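Local atomic coordinates of bacterioferritin (Mycobacterium tuberculosis, PDB entry 3UOI), a protein that probably stores iron, oxidising Fe(2+) with dioxygen at a ferroxidase centre and laying down a ferric oxide mineral inside a haem-binding shell of 24 subunits. Residues Tyr27-Lys32 / Thr46-Phe51; Asp52-His56 / Ile125-Glu129. All blocks are in the same frame, centred on the assembly; numbering follows the deposited sequence.

How the interactions relate
Both contacts involve helix 40-66, one turn after another: interaction 1 packs its 46-51 part against helix 7-36, and interaction 2 faces its 52-56 part toward helix 116-146. Interaction 1 is complete along the chain before interaction 2 opens, and their centres lie about 13 Å apart. They touch where Tyr-27 CE2 comes 3.8 Å from Glu-53 OE1 and Phe-28 CD1 comes 4.3 Å from Met-54 CE. Helix 40-66 therefore stands between two sites of the four-helix bundle: one side carries residues of the haem pocket at the subunit interface, represented in both contacts, while the inner side carries Glu-53 and His-56 of the predicted ferroxidase centre.

Interaction 1. Residues Tyr27-Lys32 / Thr46-Phe51; sequences YFLHSK and TRAESF. With HEM (protoporphyrin IX containing Fe), chain B.
Segments 27-32 and 46-51 are both helical and run nearly antiparallel, 161° between axes with a closest approach of 8.0 Å; Tyr-27 pairs with Ser-50 (CA to CA 5.0 Å) and Ser-31 with Thr-46 (5.2 Å). Tyr-27 (chi1 m) sets CB 3.6 Å from Ser-50 CB, while its O lies 3.5 Å from Thr-46 CG2; its ring meets His-132. Phe-28 (chi1 t) swings toward the haem: CE2 is 3.4 Å from HEM CMB, which sits over one ring face, and CE1 lies 4.2 Å from Phe-51 CE1. This is the first helical hairpin of the ferritin-like four-helix bundle, its small serines permitting close approach while its outer side lines the haem pocket. Ser-31 OG donates a hydrogen bond to Phe-28 O (3.0 Å), and water 1 links Ser-31 OG to Arg-47 NH1, 2.8 Å from each. Lys-32 CD comes 4.5 Å from NH1 of Arg-47, an extended side chain (chi1-chi3 t); Lys-32 NZ salt-bridges Asp-62 and Glu-58 of the second subunit, Arg-47 NH1 the same Glu-58.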
ATOM      1  N   TYR A  27     -15.017  35.927 -29.126  1.00 17.58           N
ATOM      2  CA  TYR A  27     -14.542  34.575 -29.085  1.00 19.00           C
ATOM      3  C   TYR A  27     -15.498  33.663 -28.344  1.00 19.87           C
ATOM      4  O   TYR A  27     -15.762  32.584 -28.755  1.00 17.33           O
ATOM      5  CB  TYR A  27     -13.106  34.455 -28.521  1.00 19.83           C
ATOM      6  CG  TYR A  27     -11.970  35.134 -29.312  1.00 20.50           C
ATOM      7  CD1 TYR A  27     -12.157  35.617 -30.572  1.00 21.55           C
ATOM      8  CD2 TYR A  27     -10.729  35.289 -28.780  1.00 22.36           C
ATOM      9  CE1 TYR A  27     -11.143  36.255 -31.269  1.00 26.08           C
ATOM     10  CE2 TYR A  27      -9.702  35.925 -29.492  1.00 23.34           C
ATOM     11  CZ  TYR A  27      -9.920  36.420 -30.735  1.00 24.52           C
ATOM     12  OH  TYR A  27      -8.921  37.064 -31.468  1.00 27.99           O
ATOM     13  N   PHE A  28     -16.015  34.150 -27.248  1.00 16.98           N
ATOM     14  CA  PHE A  28     -16.906  33.302 -26.473  1.00 19.00           C
ATOM     15  C   PHE A  28     -18.164  32.958 -27.210  1.00 17.21           C
ATOM     16  O   PHE A  28     -18.451  31.821 -27.358  1.00 16.83           O
ATOM     17  CB  PHE A  28     -17.303  33.938 -25.145  1.00 19.31           C
ATOM     18  CG  PHE A  28     -17.927  32.968 -24.160  1.00 20.77           C
ATOM     19  CD1 PHE A  28     -17.139  32.170 -23.340  1.00 21.12           C
ATOM     20  CD2 PHE A  28     -19.286  32.851 -24.043  1.00 22.44           C
ATOM     21  CE1 PHE A  28     -17.708  31.299 -22.429  1.00 22.89           C
ATOM     22  CE2 PHE A  28     -19.840  31.960 -23.122  1.00 23.20           C
ATOM     23  CZ  PHE A  28     -19.044  31.202 -22.328  1.00 19.29           C
ATOM     24  N   LEU A  29     -18.851  33.978 -27.714  1.00 16.93           N
ATOM     25  CA  LEU A  29     -20.116  33.798 -28.399  1.00 19.10           C
ATOM     26  C   LEU A  29     -19.915  32.927 -29.609  1.00 20.37           C
ATOM     27  O   LEU A  29     -20.696  32.116 -29.875  1.00 22.66           O
ATOM     28  CB  LEU A  29     -20.779  35.090 -28.762  1.00 17.64           C
ATOM     29  CG  LEU A  29     -22.109  34.943 -29.454  1.00 18.23           C
ATOM     30  CD1 LEU A  29     -23.192  34.582 -28.549  1.00 19.47           C
ATOM     31  CD2 LEU A  29     -22.427  36.188 -30.118  1.00 24.66           C
ATOM     32  N   HIS A  30     -18.799  33.083 -30.279  1.00 22.38           N
ATOM     33  CA  HIS A  30     -18.455  32.224 -31.388  1.00 21.57           C
ATOM     34  C   HIS A  30     -18.332  30.751 -30.960  1.00 21.53           C
ATOM     35  O   HIS A  30     -18.799  29.889 -31.647  1.00 18.46           O
ATOM     36  CB  HIS A  30     -17.176  32.674 -32.079  1.00 22.22           C
ATOM     37  CG  HIS A  30     -17.388  33.711 -33.126  1.00 18.90           C
ATOM     38  ND1 HIS A  30     -16.367  34.215 -33.884  1.00 21.38           N
ATOM     39  CD2 HIS A  30     -18.499  34.346 -33.529  1.00 11.40           C
ATOM     40  CE1 HIS A  30     -16.839  35.125 -34.700  1.00 18.37           C
ATOM     41  NE2 HIS A  30     -18.131  35.223 -34.500  1.00 22.83           N
ATOM     42  N   SER A  31     -17.719  30.515 -29.809  1.00 19.35           N
ATOM     43  CA  SER A  31     -17.613  29.174 -29.266  1.00 19.45           C
ATOM     44  C   SER A  31     -18.967  28.534 -28.908  1.00 20.82           C
ATOM     45  O   SER A  31     -19.185  27.386 -29.173  1.00 22.67           O
ATOM     46  CB  SER A  31     -16.601  29.089 -28.138  1.00 14.67           C
ATOM     47  OG  SER A  31     -17.175  29.196 -26.921  1.00 16.43           O
ATOM     48  N   LYS A  32     -19.858  29.298 -28.314  1.00 20.41           N
ATOM     49  CA  LYS A  32     -21.200  28.836 -28.053  1.00 20.23           C
ATOM     50  C   LYS A  32     -21.975  28.560 -29.339  1.00 20.34           C
ATOM     51  O   LYS A  32     -22.728  27.638 -29.396  1.00 21.19           O
ATOM     52  CB  LYS A  32     -21.974  29.833 -27.236  1.00 20.29           C
ATOM     53  CG  LYS A  32     -21.391  30.176 -25.951  1.00 18.64           C
ATOM     54  CD  LYS A  32     -21.178  29.033 -25.041  1.00 28.04           C
ATOM     55  CE  LYS A  32     -22.426  28.398 -24.546  1.00 24.09           C
ATOM     56  NZ  LYS A  32     -22.213  27.088 -24.094  1.00 17.42           N
ATOM     57  N   THR A  46     -12.050  27.230 -29.509  1.00 20.33           N
ATOM     58  CA  THR A  46     -12.473  28.597 -29.564  1.00 17.15           C
ATOM     59  C   THR A  46     -12.735  29.134 -28.140  1.00 15.91           C
ATOM     60  O   THR A  46     -12.471  30.220 -27.873  1.00 12.72           O
ATOM     61  CB  THR A  46     -13.689  28.834 -30.465  1.00 17.22           C
ATOM     62  OG1 THR A  46     -13.481  28.311 -31.774  1.00 22.53           O
ATOM     63  CG2 THR A  46     -13.925  30.275 -30.591  1.00 19.27           C
ATOM     64  N   ARG A  47     -13.259  28.304 -27.271  1.00 14.43           N
ATOM     65  CA  ARG A  47     -13.543  28.658 -25.863  1.00 16.02           C
ATOM     66  C   ARG A  47     -12.300  29.007 -25.073  1.00 15.79           C
ATOM     67  O   ARG A  47     -12.275  29.923 -24.329  1.00 18.85           O
ATOM     68  CB  ARG A  47     -14.194  27.487 -25.150  1.00 14.40           C
ATOM     69  CG  ARG A  47     -14.758  27.765 -23.799  1.00 11.39           C
ATOM     70  CD  ARG A  47     -15.421  26.568 -23.223  1.00 19.81           C
ATOM     71  NE  ARG A  47     -15.827  26.791 -21.867  1.00 21.68           N
ATOM     72  CZ  ARG A  47     -16.988  27.270 -21.529  1.00 16.90           C
ATOM     73  NH1 ARG A  47     -17.853  27.506 -22.452  1.00 17.76           N
ATOM     74  NH2 ARG A  47     -17.286  27.478 -20.279  1.00 21.96           N
ATOM     75  N   ALA A  48     -11.280  28.215 -25.295  1.00 18.14           N
ATOM     76  CA  ALA A  48      -9.967  28.328 -24.714  1.00 16.40           C
ATOM     77  C   ALA A  48      -9.376  29.628 -25.187  1.00 19.51           C
ATOM     78  O   ALA A  48      -8.662  30.256 -24.491  1.00 18.99           O
ATOM     79  CB  ALA A  48      -9.119  27.186 -25.106  1.00 16.30           C
ATOM     80  N   GLU A  49      -9.654  30.008 -26.409  1.00 19.36           N
ATOM     81  CA  GLU A  49      -9.137  31.266 -26.896  1.00 20.89           C
ATOM     82  C   GLU A  49      -9.744  32.458 -26.119  1.00 21.53           C
ATOM     83  O   GLU A  49      -9.075  33.388 -25.794  1.00 20.41           O
ATOM     84  CB  GLU A  49      -9.271  31.393 -28.408  1.00 21.30           C
ATOM     85  CG  GLU A  49      -8.526  30.340 -29.224  1.00 24.52           C
ATOM     86  CD  GLU A  49      -7.054  30.598 -29.386  1.00 25.84           C
ATOM     87  OE1 GLU A  49      -6.568  31.560 -28.874  1.00 31.87           O
ATOM     88  OE2 GLU A  49      -6.377  29.830 -30.025  1.00 30.35           O
ATOM     89  N   SER A  50     -11.023  32.387 -25.822  1.00 20.44           N
ATOM     90  CA  SER A  50     -11.668  33.450 -25.101  1.00 22.33           C
ATOM     91  C   SER A  50     -11.092  33.596 -23.674  1.00 22.07           C
ATOM     92  O   SER A  50     -10.953  34.664 -23.180  1.00 18.65           O
ATOM     93  CB  SER A  50     -13.174  33.338 -25.140  1.00 22.51           C
ATOM     94  OG  SER A  50     -13.653  32.553 -24.130  1.00 30.06           O
ATOM     95  N   PHE A  51     -10.790  32.459 -23.074  1.00 21.30           N
ATOM     96  CA  PHE A  51     -10.210  32.355 -21.764  1.00 21.56           C
ATOM     97  C   PHE A  51      -8.857  32.968 -21.793  1.00 20.58           C
ATOM     98  O   PHE A  51      -8.479  33.616 -20.884  1.00 19.01           O
ATOM     99  CB  PHE A  51     -10.204  30.926 -21.254  1.00 22.94           C
ATOM    100  CG  PHE A  51     -11.543  30.457 -20.759  1.00 23.88           C
ATOM    101  CD1 PHE A  51     -12.684  30.769 -21.407  1.00 22.54           C
ATOM    102  CD2 PHE A  51     -11.653  29.733 -19.653  1.00 29.14           C
ATOM    103  CE1 PHE A  51     -13.884  30.355 -20.971  1.00 22.42           C
ATOM    104  CE2 PHE A  51     -12.894  29.335 -19.215  1.00 26.76           C
ATOM    105  CZ  PHE A  51     -13.991  29.651 -19.895  1.00 23.31           C
TER
HETATM  106  CHA HEM B 200     -13.374  32.191 -16.422  1.00 24.73           C
HETATM  107  CHB HEM B 200     -17.282  33.187 -19.045  1.00 20.97           C
HETATM  108  CHC HEM B 200     -15.970  37.832 -19.111  1.00 24.98           C
HETATM  109  CHD HEM B 200     -12.159  36.915 -16.281  1.00 19.24           C
HETATM  110  C1A HEM B 200     -14.630  32.051 -16.972  1.00 26.84           C
HETATM  111  C2A HEM B 200     -15.557  30.951 -16.844  1.00 32.17           C
HETATM  112  C3A HEM B 200     -16.630  31.255 -17.604  1.00 28.56           C
HETATM  113  C4A HEM B 200     -16.418  32.518 -18.210  1.00 24.97           C
HETATM  114  CMA HEM B 200     -17.921  30.448 -17.809  1.00 33.30           C
HETATM  115  CAA HEM B 200     -15.258  29.700 -15.969  1.00 33.31           C
HETATM  116  CBA HEM B 200     -15.121  30.180 -14.516  1.00 34.49           C
HETATM  117  CGA HEM B 200     -15.847  29.349 -13.464  1.00 42.03           C
HETATM  118  O1A HEM B 200     -16.189  29.861 -12.334  1.00 41.57           O
HETATM  119  O2A HEM B 200     -16.080  28.141 -13.739  1.00 38.76           O
HETATM  120  C1B HEM B 200     -17.242  34.537 -19.349  1.00 28.12           C
HETATM  121  C2B HEM B 200     -18.113  35.232 -20.290  1.00 30.09           C
HETATM  122  C3B HEM B 200     -17.773  36.515 -20.299  1.00 30.95           C
HETATM  123  C4B HEM B 200     -16.650  36.664 -19.375  1.00 27.10           C
HETATM  124  CMB HEM B 200     -19.282  34.632 -21.116  1.00 30.88           C
HETATM  125  CAB HEM B 200     -18.504  37.568 -21.183  1.00 30.02           C
HETATM  126  CBB HEM B 200     -17.962  38.756 -21.420  1.00 33.20           C
HETATM  127  C1C HEM B 200     -14.823  38.039 -18.355  1.00 24.63           C
HETATM  128  C2C HEM B 200     -14.081  39.291 -18.239  1.00 23.16           C
HETATM  129  C3C HEM B 200     -13.041  39.020 -17.422  1.00 24.35           C
HETATM  130  C4C HEM B 200     -13.047  37.604 -17.074  1.00 21.12           C
HETATM  131  CMC HEM B 200     -14.466  40.645 -18.903  1.00 18.49           C
HETATM  132  CAC HEM B 200     -11.960  39.988 -16.942  1.00 21.43           C
HETATM  133  CBC HEM B 200     -10.832  39.404 -16.524  1.00 26.13           C
HETATM  134  C1D HEM B 200     -12.098  35.550 -16.137  1.00 23.19           C
HETATM  135  C2D HEM B 200     -10.996  34.851 -15.536  1.00 30.10           C
HETATM  136  C3D HEM B 200     -11.412  33.393 -15.601  1.00 29.46           C
HETATM  137  C4D HEM B 200     -12.683  33.373 -16.207  1.00 27.94           C
HETATM  138  CMD HEM B 200      -9.704  35.456 -14.891  1.00 22.00           C
HETATM  139  CAD HEM B 200     -10.678  32.170 -15.091  1.00 30.60           C
HETATM  140  CBD HEM B 200      -9.614  31.868 -16.133  1.00 35.20           C
HETATM  141  CGD HEM B 200      -8.997  30.564 -15.717  1.00 37.20           C
HETATM  142  O1D HEM B 200      -9.734  29.674 -15.189  1.00 45.03           O
HETATM  143  O2D HEM B 200      -7.774  30.434 -15.905  1.00 38.94           O
HETATM  144  NA  HEM B 200     -15.194  32.951 -17.827  1.00 24.51           N
HETATM  145  NB  HEM B 200     -16.336  35.426 -18.819  1.00 24.64           N
HETATM  146  NC  HEM B 200     -14.143  37.078 -17.635  1.00 25.04           N
HETATM  147  ND  HEM B 200     -13.070  34.677 -16.597  1.00 20.52           N
HETATM  148 FE   HEM B 200     -14.598  35.046 -17.695  1.00 23.13          FE
HETATM  149  O   HOH W   1     -17.818  27.094 -25.205  1.00 20.45           O

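Interaction 2. Residues Asp52-His56 / Ile125-Glu129; sequences DEMRH and IVADE. With HEM (protoporphyrin IX containing Fe), chain B.
This is a polar, largely side-chain-mediated contact across the interior of the bundle, between the middle of helix 40-66 and helix 116-146. Both segments are regular helix and run antiparallel at 168°, but their axes come no closer than 11.9 Å, and even the nearest CA atoms, of His-56 and Ile-125, are 7.3 Å apart. Long side chains have to span the gap, burying 200 Å² in all. His-56, pointing toward the other helix with chi1 m, does most of this: NE2 donates to Asp-128 OD1 at 2.9 Å, and one ring face receives a CH-pi contact from Ile-125, whose CG1 is 4.2 Å from the His-56 ring centroid. On the other ring nitrogen, ND1 donates to Glu-53 OE2 at 3.0 Å, although the position of that oxygen is less certain. Glu-53, His-56 and Glu-129 are predicted iron ligands of the ferroxidase centre, the dinuclear site that ferritin-like bundles hold between their helices; Glu-20 on helix 7-36, Glu-96 on helix 85-112 and His-132 on helix 116-146 belong to the same predicted site. With no iron modelled here, the like-charged carboxylates still lie close, Glu-53 OE2 3.7 Å from Glu-129 OE2, consistent with a site shaped to share metal ions. Water 2 lies between the two residues, donating to Glu-53 OE1 at 2.5 Å and weakly to Glu-129 OE2 at 3.3 Å. Out of reach of segment 125-129, Met-54 serves the haem instead: chi1 m and chi2 t bring SD to 2.3 Å from HEM FE, whose second axial ligand is Met-54 of the second subunit. Arg-55 NH1 lies 3.1 Å from the propionate oxygen HEM O2D.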
ATOM      1  N   ASP A  52      -8.129  32.742 -22.882  1.00 20.35           N
ATOM      2  CA  ASP A  52      -6.797  33.311 -23.043  1.00 20.93           C
ATOM      3  C   ASP A  52      -6.891  34.829 -23.117  1.00 19.36           C
ATOM      4  O   ASP A  52      -6.065  35.542 -22.548  1.00 22.27           O
ATOM      5  CB  ASP A  52      -6.127  32.760 -24.302  1.00 19.61           C
ATOM      6  CG  ASP A  52      -5.677  31.322 -24.141  1.00 26.63           C
ATOM      7  OD1 ASP A  52      -5.575  30.855 -22.987  1.00 26.41           O
ATOM      8  OD2 ASP A  52      -5.424  30.657 -25.169  1.00 31.90           O
ATOM      9  N   GLU A  53      -7.907  35.316 -23.822  1.00 20.71           N
ATOM     10  CA  GLU A  53      -8.131  36.750 -23.953  1.00 22.74           C
ATOM     11  C   GLU A  53      -8.546  37.333 -22.608  1.00 21.53           C
ATOM     12  O   GLU A  53      -8.110  38.422 -22.231  1.00 21.41           O
ATOM     13  CB  GLU A  53      -9.205  37.033 -25.005  1.00 20.00           C
ATOM     14  CG  GLU A  53      -8.693  37.775 -26.228  1.00 20.00           C
ATOM     15  CD  GLU A  53      -7.238  37.469 -26.530  1.00 20.00           C
ATOM     16  OE1 GLU A  53      -6.936  36.314 -26.897  1.00 20.00           O
ATOM     17  OE2 GLU A  53      -6.398  38.383 -26.400  1.00 20.00           O
ATOM     18  N   MET A  54      -9.387  36.599 -21.887  1.00 19.64           N
ATOM     19  CA  MET A  54      -9.843  37.028 -20.572  1.00 21.25           C
ATOM     20  C   MET A  54      -8.650  37.195 -19.640  1.00 22.88           C
ATOM     21  O   MET A  54      -8.580  38.153 -18.869  1.00 25.67           O
ATOM     22  CB  MET A  54     -10.832  36.018 -19.989  1.00 21.74           C
ATOM     23  CG  MET A  54     -12.262  36.200 -20.472  1.00 20.51           C
ATOM     24  SD  MET A  54     -13.423  35.101 -19.636  1.00 21.63           S
ATOM     25  CE  MET A  54     -14.310  34.420 -21.035  1.00 17.17           C
ATOM     26  N   ARG A  55      -7.713  36.256 -19.718  1.00 24.66           N
ATOM     27  CA  ARG A  55      -6.507  36.309 -18.903  1.00 25.63           C
ATOM     28  C   ARG A  55      -5.690  37.542 -19.265  1.00 24.55           C
ATOM     29  O   ARG A  55      -5.124  38.204 -18.395  1.00 24.52           O
ATOM     30  CB  ARG A  55      -5.670  35.044 -19.098  1.00 25.80           C
ATOM     31  CG  ARG A  55      -5.962  33.945 -18.088  1.00 32.47           C
ATOM     32  CD  ARG A  55      -4.846  32.913 -18.058  1.00 37.47           C
ATOM     33  NE  ARG A  55      -4.833  32.088 -19.261  1.00 38.03           N
ATOM     34  CZ  ARG A  55      -5.780  31.209 -19.575  1.00 39.47           C
ATOM     35  NH1 ARG A  55      -6.821  31.040 -18.773  1.00 37.48           N
ATOM     36  NH2 ARG A  55      -5.686  30.500 -20.692  1.00 38.59           N
ATOM     37  N   HIS A  56      -5.637  37.846 -20.558  1.00 22.41           N
ATOM     38  CA  HIS A  56      -4.908  39.019 -21.042  1.00 21.37           C
ATOM     39  C   HIS A  56      -5.547  40.304 -20.453  1.00 20.54           C
ATOM     40  O   HIS A  56      -4.864  41.183 -20.033  1.00 19.13           O
ATOM     41  CB  HIS A  56      -4.928  39.101 -22.543  1.00 19.73           C
ATOM     42  CG  HIS A  56      -3.997  38.174 -23.225  1.00 19.41           C
ATOM     43  ND1 HIS A  56      -4.180  37.782 -24.520  1.00 19.67           N
ATOM     44  CD2 HIS A  56      -2.869  37.577 -22.805  1.00 16.24           C
ATOM     45  CE1 HIS A  56      -3.199  36.993 -24.871  1.00 20.57           C
ATOM     46  NE2 HIS A  56      -2.393  36.844 -23.849  1.00 20.99           N
ATOM     47  N   ILE A 125       1.703  39.471 -25.364  1.00 17.28           N
ATOM     48  CA  ILE A 125       0.418  39.468 -26.033  1.00 18.15           C
ATOM     49  C   ILE A 125       0.524  39.330 -27.545  1.00 18.82           C
ATOM     50  O   ILE A 125      -0.217  38.615 -28.181  1.00 19.11           O
ATOM     51  CB  ILE A 125      -0.359  40.715 -25.691  1.00 16.26           C
ATOM     52  CG1 ILE A 125      -0.704  40.733 -24.217  1.00 14.16           C
ATOM     53  CG2 ILE A 125      -1.544  40.879 -26.589  1.00 16.07           C
ATOM     54  CD1 ILE A 125      -1.438  41.793 -23.793  1.00 11.58           C
ATOM     55  N   VAL A 126       1.496  40.018 -28.092  1.00 19.93           N
ATOM     56  CA  VAL A 126       1.775  39.977 -29.480  1.00 18.74           C
ATOM     57  C   VAL A 126       2.171  38.588 -29.924  1.00 18.35           C
ATOM     58  O   VAL A 126       1.753  38.139 -30.965  1.00 16.97           O
ATOM     59  CB  VAL A 126       2.888  40.943 -29.879  1.00 20.52           C
ATOM     60  CG1 VAL A 126       3.583  40.408 -31.076  1.00 21.33           C
ATOM     61  CG2 VAL A 126       2.336  42.305 -30.145  1.00 16.34           C
ATOM     62  N   ALA A 127       2.988  37.921 -29.115  1.00 16.49           N
ATOM     63  CA  ALA A 127       3.395  36.580 -29.468  1.00 16.26           C
ATOM     64  C   ALA A 127       2.183  35.632 -29.513  1.00 17.40           C
ATOM     65  O   ALA A 127       1.990  34.857 -30.454  1.00 15.78           O
ATOM     66  CB  ALA A 127       4.454  36.085 -28.550  1.00 15.22           C
ATOM     67  N   ASP A 128       1.344  35.773 -28.506  1.00 19.59           N
ATOM     68  CA  ASP A 128       0.173  34.962 -28.412  1.00 21.33           C
ATOM     69  C   ASP A 128      -0.758  35.201 -29.596  1.00 23.50           C
ATOM     70  O   ASP A 128      -1.219  34.272 -30.190  1.00 22.79           O
ATOM     71  CB  ASP A 128      -0.568  35.204 -27.104  1.00 23.18           C
ATOM     72  CG  ASP A 128       0.252  34.865 -25.850  1.00 27.10           C
ATOM     73  OD1 ASP A 128      -0.120  35.295 -24.758  1.00 32.37           O
ATOM     74  OD2 ASP A 128       1.266  34.210 -25.947  1.00 33.00           O
ATOM     75  N   GLU A 129      -0.984  36.459 -29.948  1.00 23.26           N
ATOM     76  CA  GLU A 129      -1.839  36.809 -31.056  1.00 22.97           C
ATOM     77  C   GLU A 129      -1.269  36.258 -32.353  1.00 22.80           C
ATOM     78  O   GLU A 129      -1.990  35.875 -33.188  1.00 23.72           O
ATOM     79  CB  GLU A 129      -2.091  38.305 -31.161  1.00 24.28           C
ATOM     80  CG  GLU A 129      -2.579  38.979 -29.932  1.00 27.62           C
ATOM     81  CD  GLU A 129      -3.968  38.545 -29.547  1.00 33.76           C
ATOM     82  OE1 GLU A 129      -4.882  39.351 -29.667  1.00 37.70           O
ATOM     83  OE2 GLU A 129      -4.131  37.402 -29.149  1.00 29.85           O
TER
HETATM   84  CHA HEM B 200     -13.374  32.191 -16.422  1.00 24.73           C
HETATM   85  CHB HEM B 200     -17.282  33.187 -19.045  1.00 20.97           C
HETATM   86  CHC HEM B 200     -15.970  37.832 -19.111  1.00 24.98           C
HETATM   87  CHD HEM B 200     -12.159  36.915 -16.281  1.00 19.24           C
HETATM   88  C1A HEM B 200     -14.630  32.051 -16.972  1.00 26.84           C
HETATM   89  C2A HEM B 200     -15.557  30.951 -16.844  1.00 32.17           C
HETATM   90  C3A HEM B 200     -16.630  31.255 -17.604  1.00 28.56           C
HETATM   91  C4A HEM B 200     -16.418  32.518 -18.210  1.00 24.97           C
HETATM   92  CMA HEM B 200     -17.921  30.448 -17.809  1.00 33.30           C
HETATM   93  CAA HEM B 200     -15.258  29.700 -15.969  1.00 33.31           C
HETATM   94  CBA HEM B 200     -15.121  30.180 -14.516  1.00 34.49           C
HETATM   95  CGA HEM B 200     -15.847  29.349 -13.464  1.00 42.03           C
HETATM   96  O1A HEM B 200     -16.189  29.861 -12.334  1.00 41.57           O
HETATM   97  O2A HEM B 200     -16.080  28.141 -13.739  1.00 38.76           O
HETATM   98  C1B HEM B 200     -17.242  34.537 -19.349  1.00 28.12           C
HETATM   99  C2B HEM B 200     -18.113  35.232 -20.290  1.00 30.09           C
HETATM  100  C3B HEM B 200     -17.773  36.515 -20.299  1.00 30.95           C
HETATM  101  C4B HEM B 200     -16.650  36.664 -19.375  1.00 27.10           C
HETATM  102  CMB HEM B 200     -19.282  34.632 -21.116  1.00 30.88           C
HETATM  103  CAB HEM B 200     -18.504  37.568 -21.183  1.00 30.02           C
HETATM  104  CBB HEM B 200     -17.962  38.756 -21.420  1.00 33.20           C
HETATM  105  C1C HEM B 200     -14.823  38.039 -18.355  1.00 24.63           C
HETATM  106  C2C HEM B 200     -14.081  39.291 -18.239  1.00 23.16           C
HETATM  107  C3C HEM B 200     -13.041  39.020 -17.422  1.00 24.35           C
HETATM  108  C4C HEM B 200     -13.047  37.604 -17.074  1.00 21.12           C
HETATM  109  CMC HEM B 200     -14.466  40.645 -18.903  1.00 18.49           C
HETATM  110  CAC HEM B 200     -11.960  39.988 -16.942  1.00 21.43           C
HETATM  111  CBC HEM B 200     -10.832  39.404 -16.524  1.00 26.13           C
HETATM  112  C1D HEM B 200     -12.098  35.550 -16.137  1.00 23.19           C
HETATM  113  C2D HEM B 200     -10.996  34.851 -15.536  1.00 30.10           C
HETATM  114  C3D HEM B 200     -11.412  33.393 -15.601  1.00 29.46           C
HETATM  115  C4D HEM B 200     -12.683  33.373 -16.207  1.00 27.94           C
HETATM  116  CMD HEM B 200      -9.704  35.456 -14.891  1.00 22.00           C
HETATM  117  CAD HEM B 200     -10.678  32.170 -15.091  1.00 30.60           C
HETATM  118  CBD HEM B 200      -9.614  31.868 -16.133  1.00 35.20           C
HETATM  119  CGD HEM B 200      -8.997  30.564 -15.717  1.00 37.20           C
HETATM  120  O1D HEM B 200      -9.734  29.674 -15.189  1.00 45.03           O
HETATM  121  O2D HEM B 200      -7.774  30.434 -15.905  1.00 38.94           O
HETATM  122  NA  HEM B 200     -15.194  32.951 -17.827  1.00 24.51           N
HETATM  123  NB  HEM B 200     -16.336  35.426 -18.819  1.00 24.64           N
HETATM  124  NC  HEM B 200     -14.143  37.078 -17.635  1.00 25.04           N
HETATM  125  ND  HEM B 200     -13.070  34.677 -16.597  1.00 20.52           N
HETATM  126 FE   HEM B 200     -14.598  35.046 -17.695  1.00 23.13          FE
HETATM  127  O   HOH W   2      -4.759  35.113 -26.831  1.00 35.59           O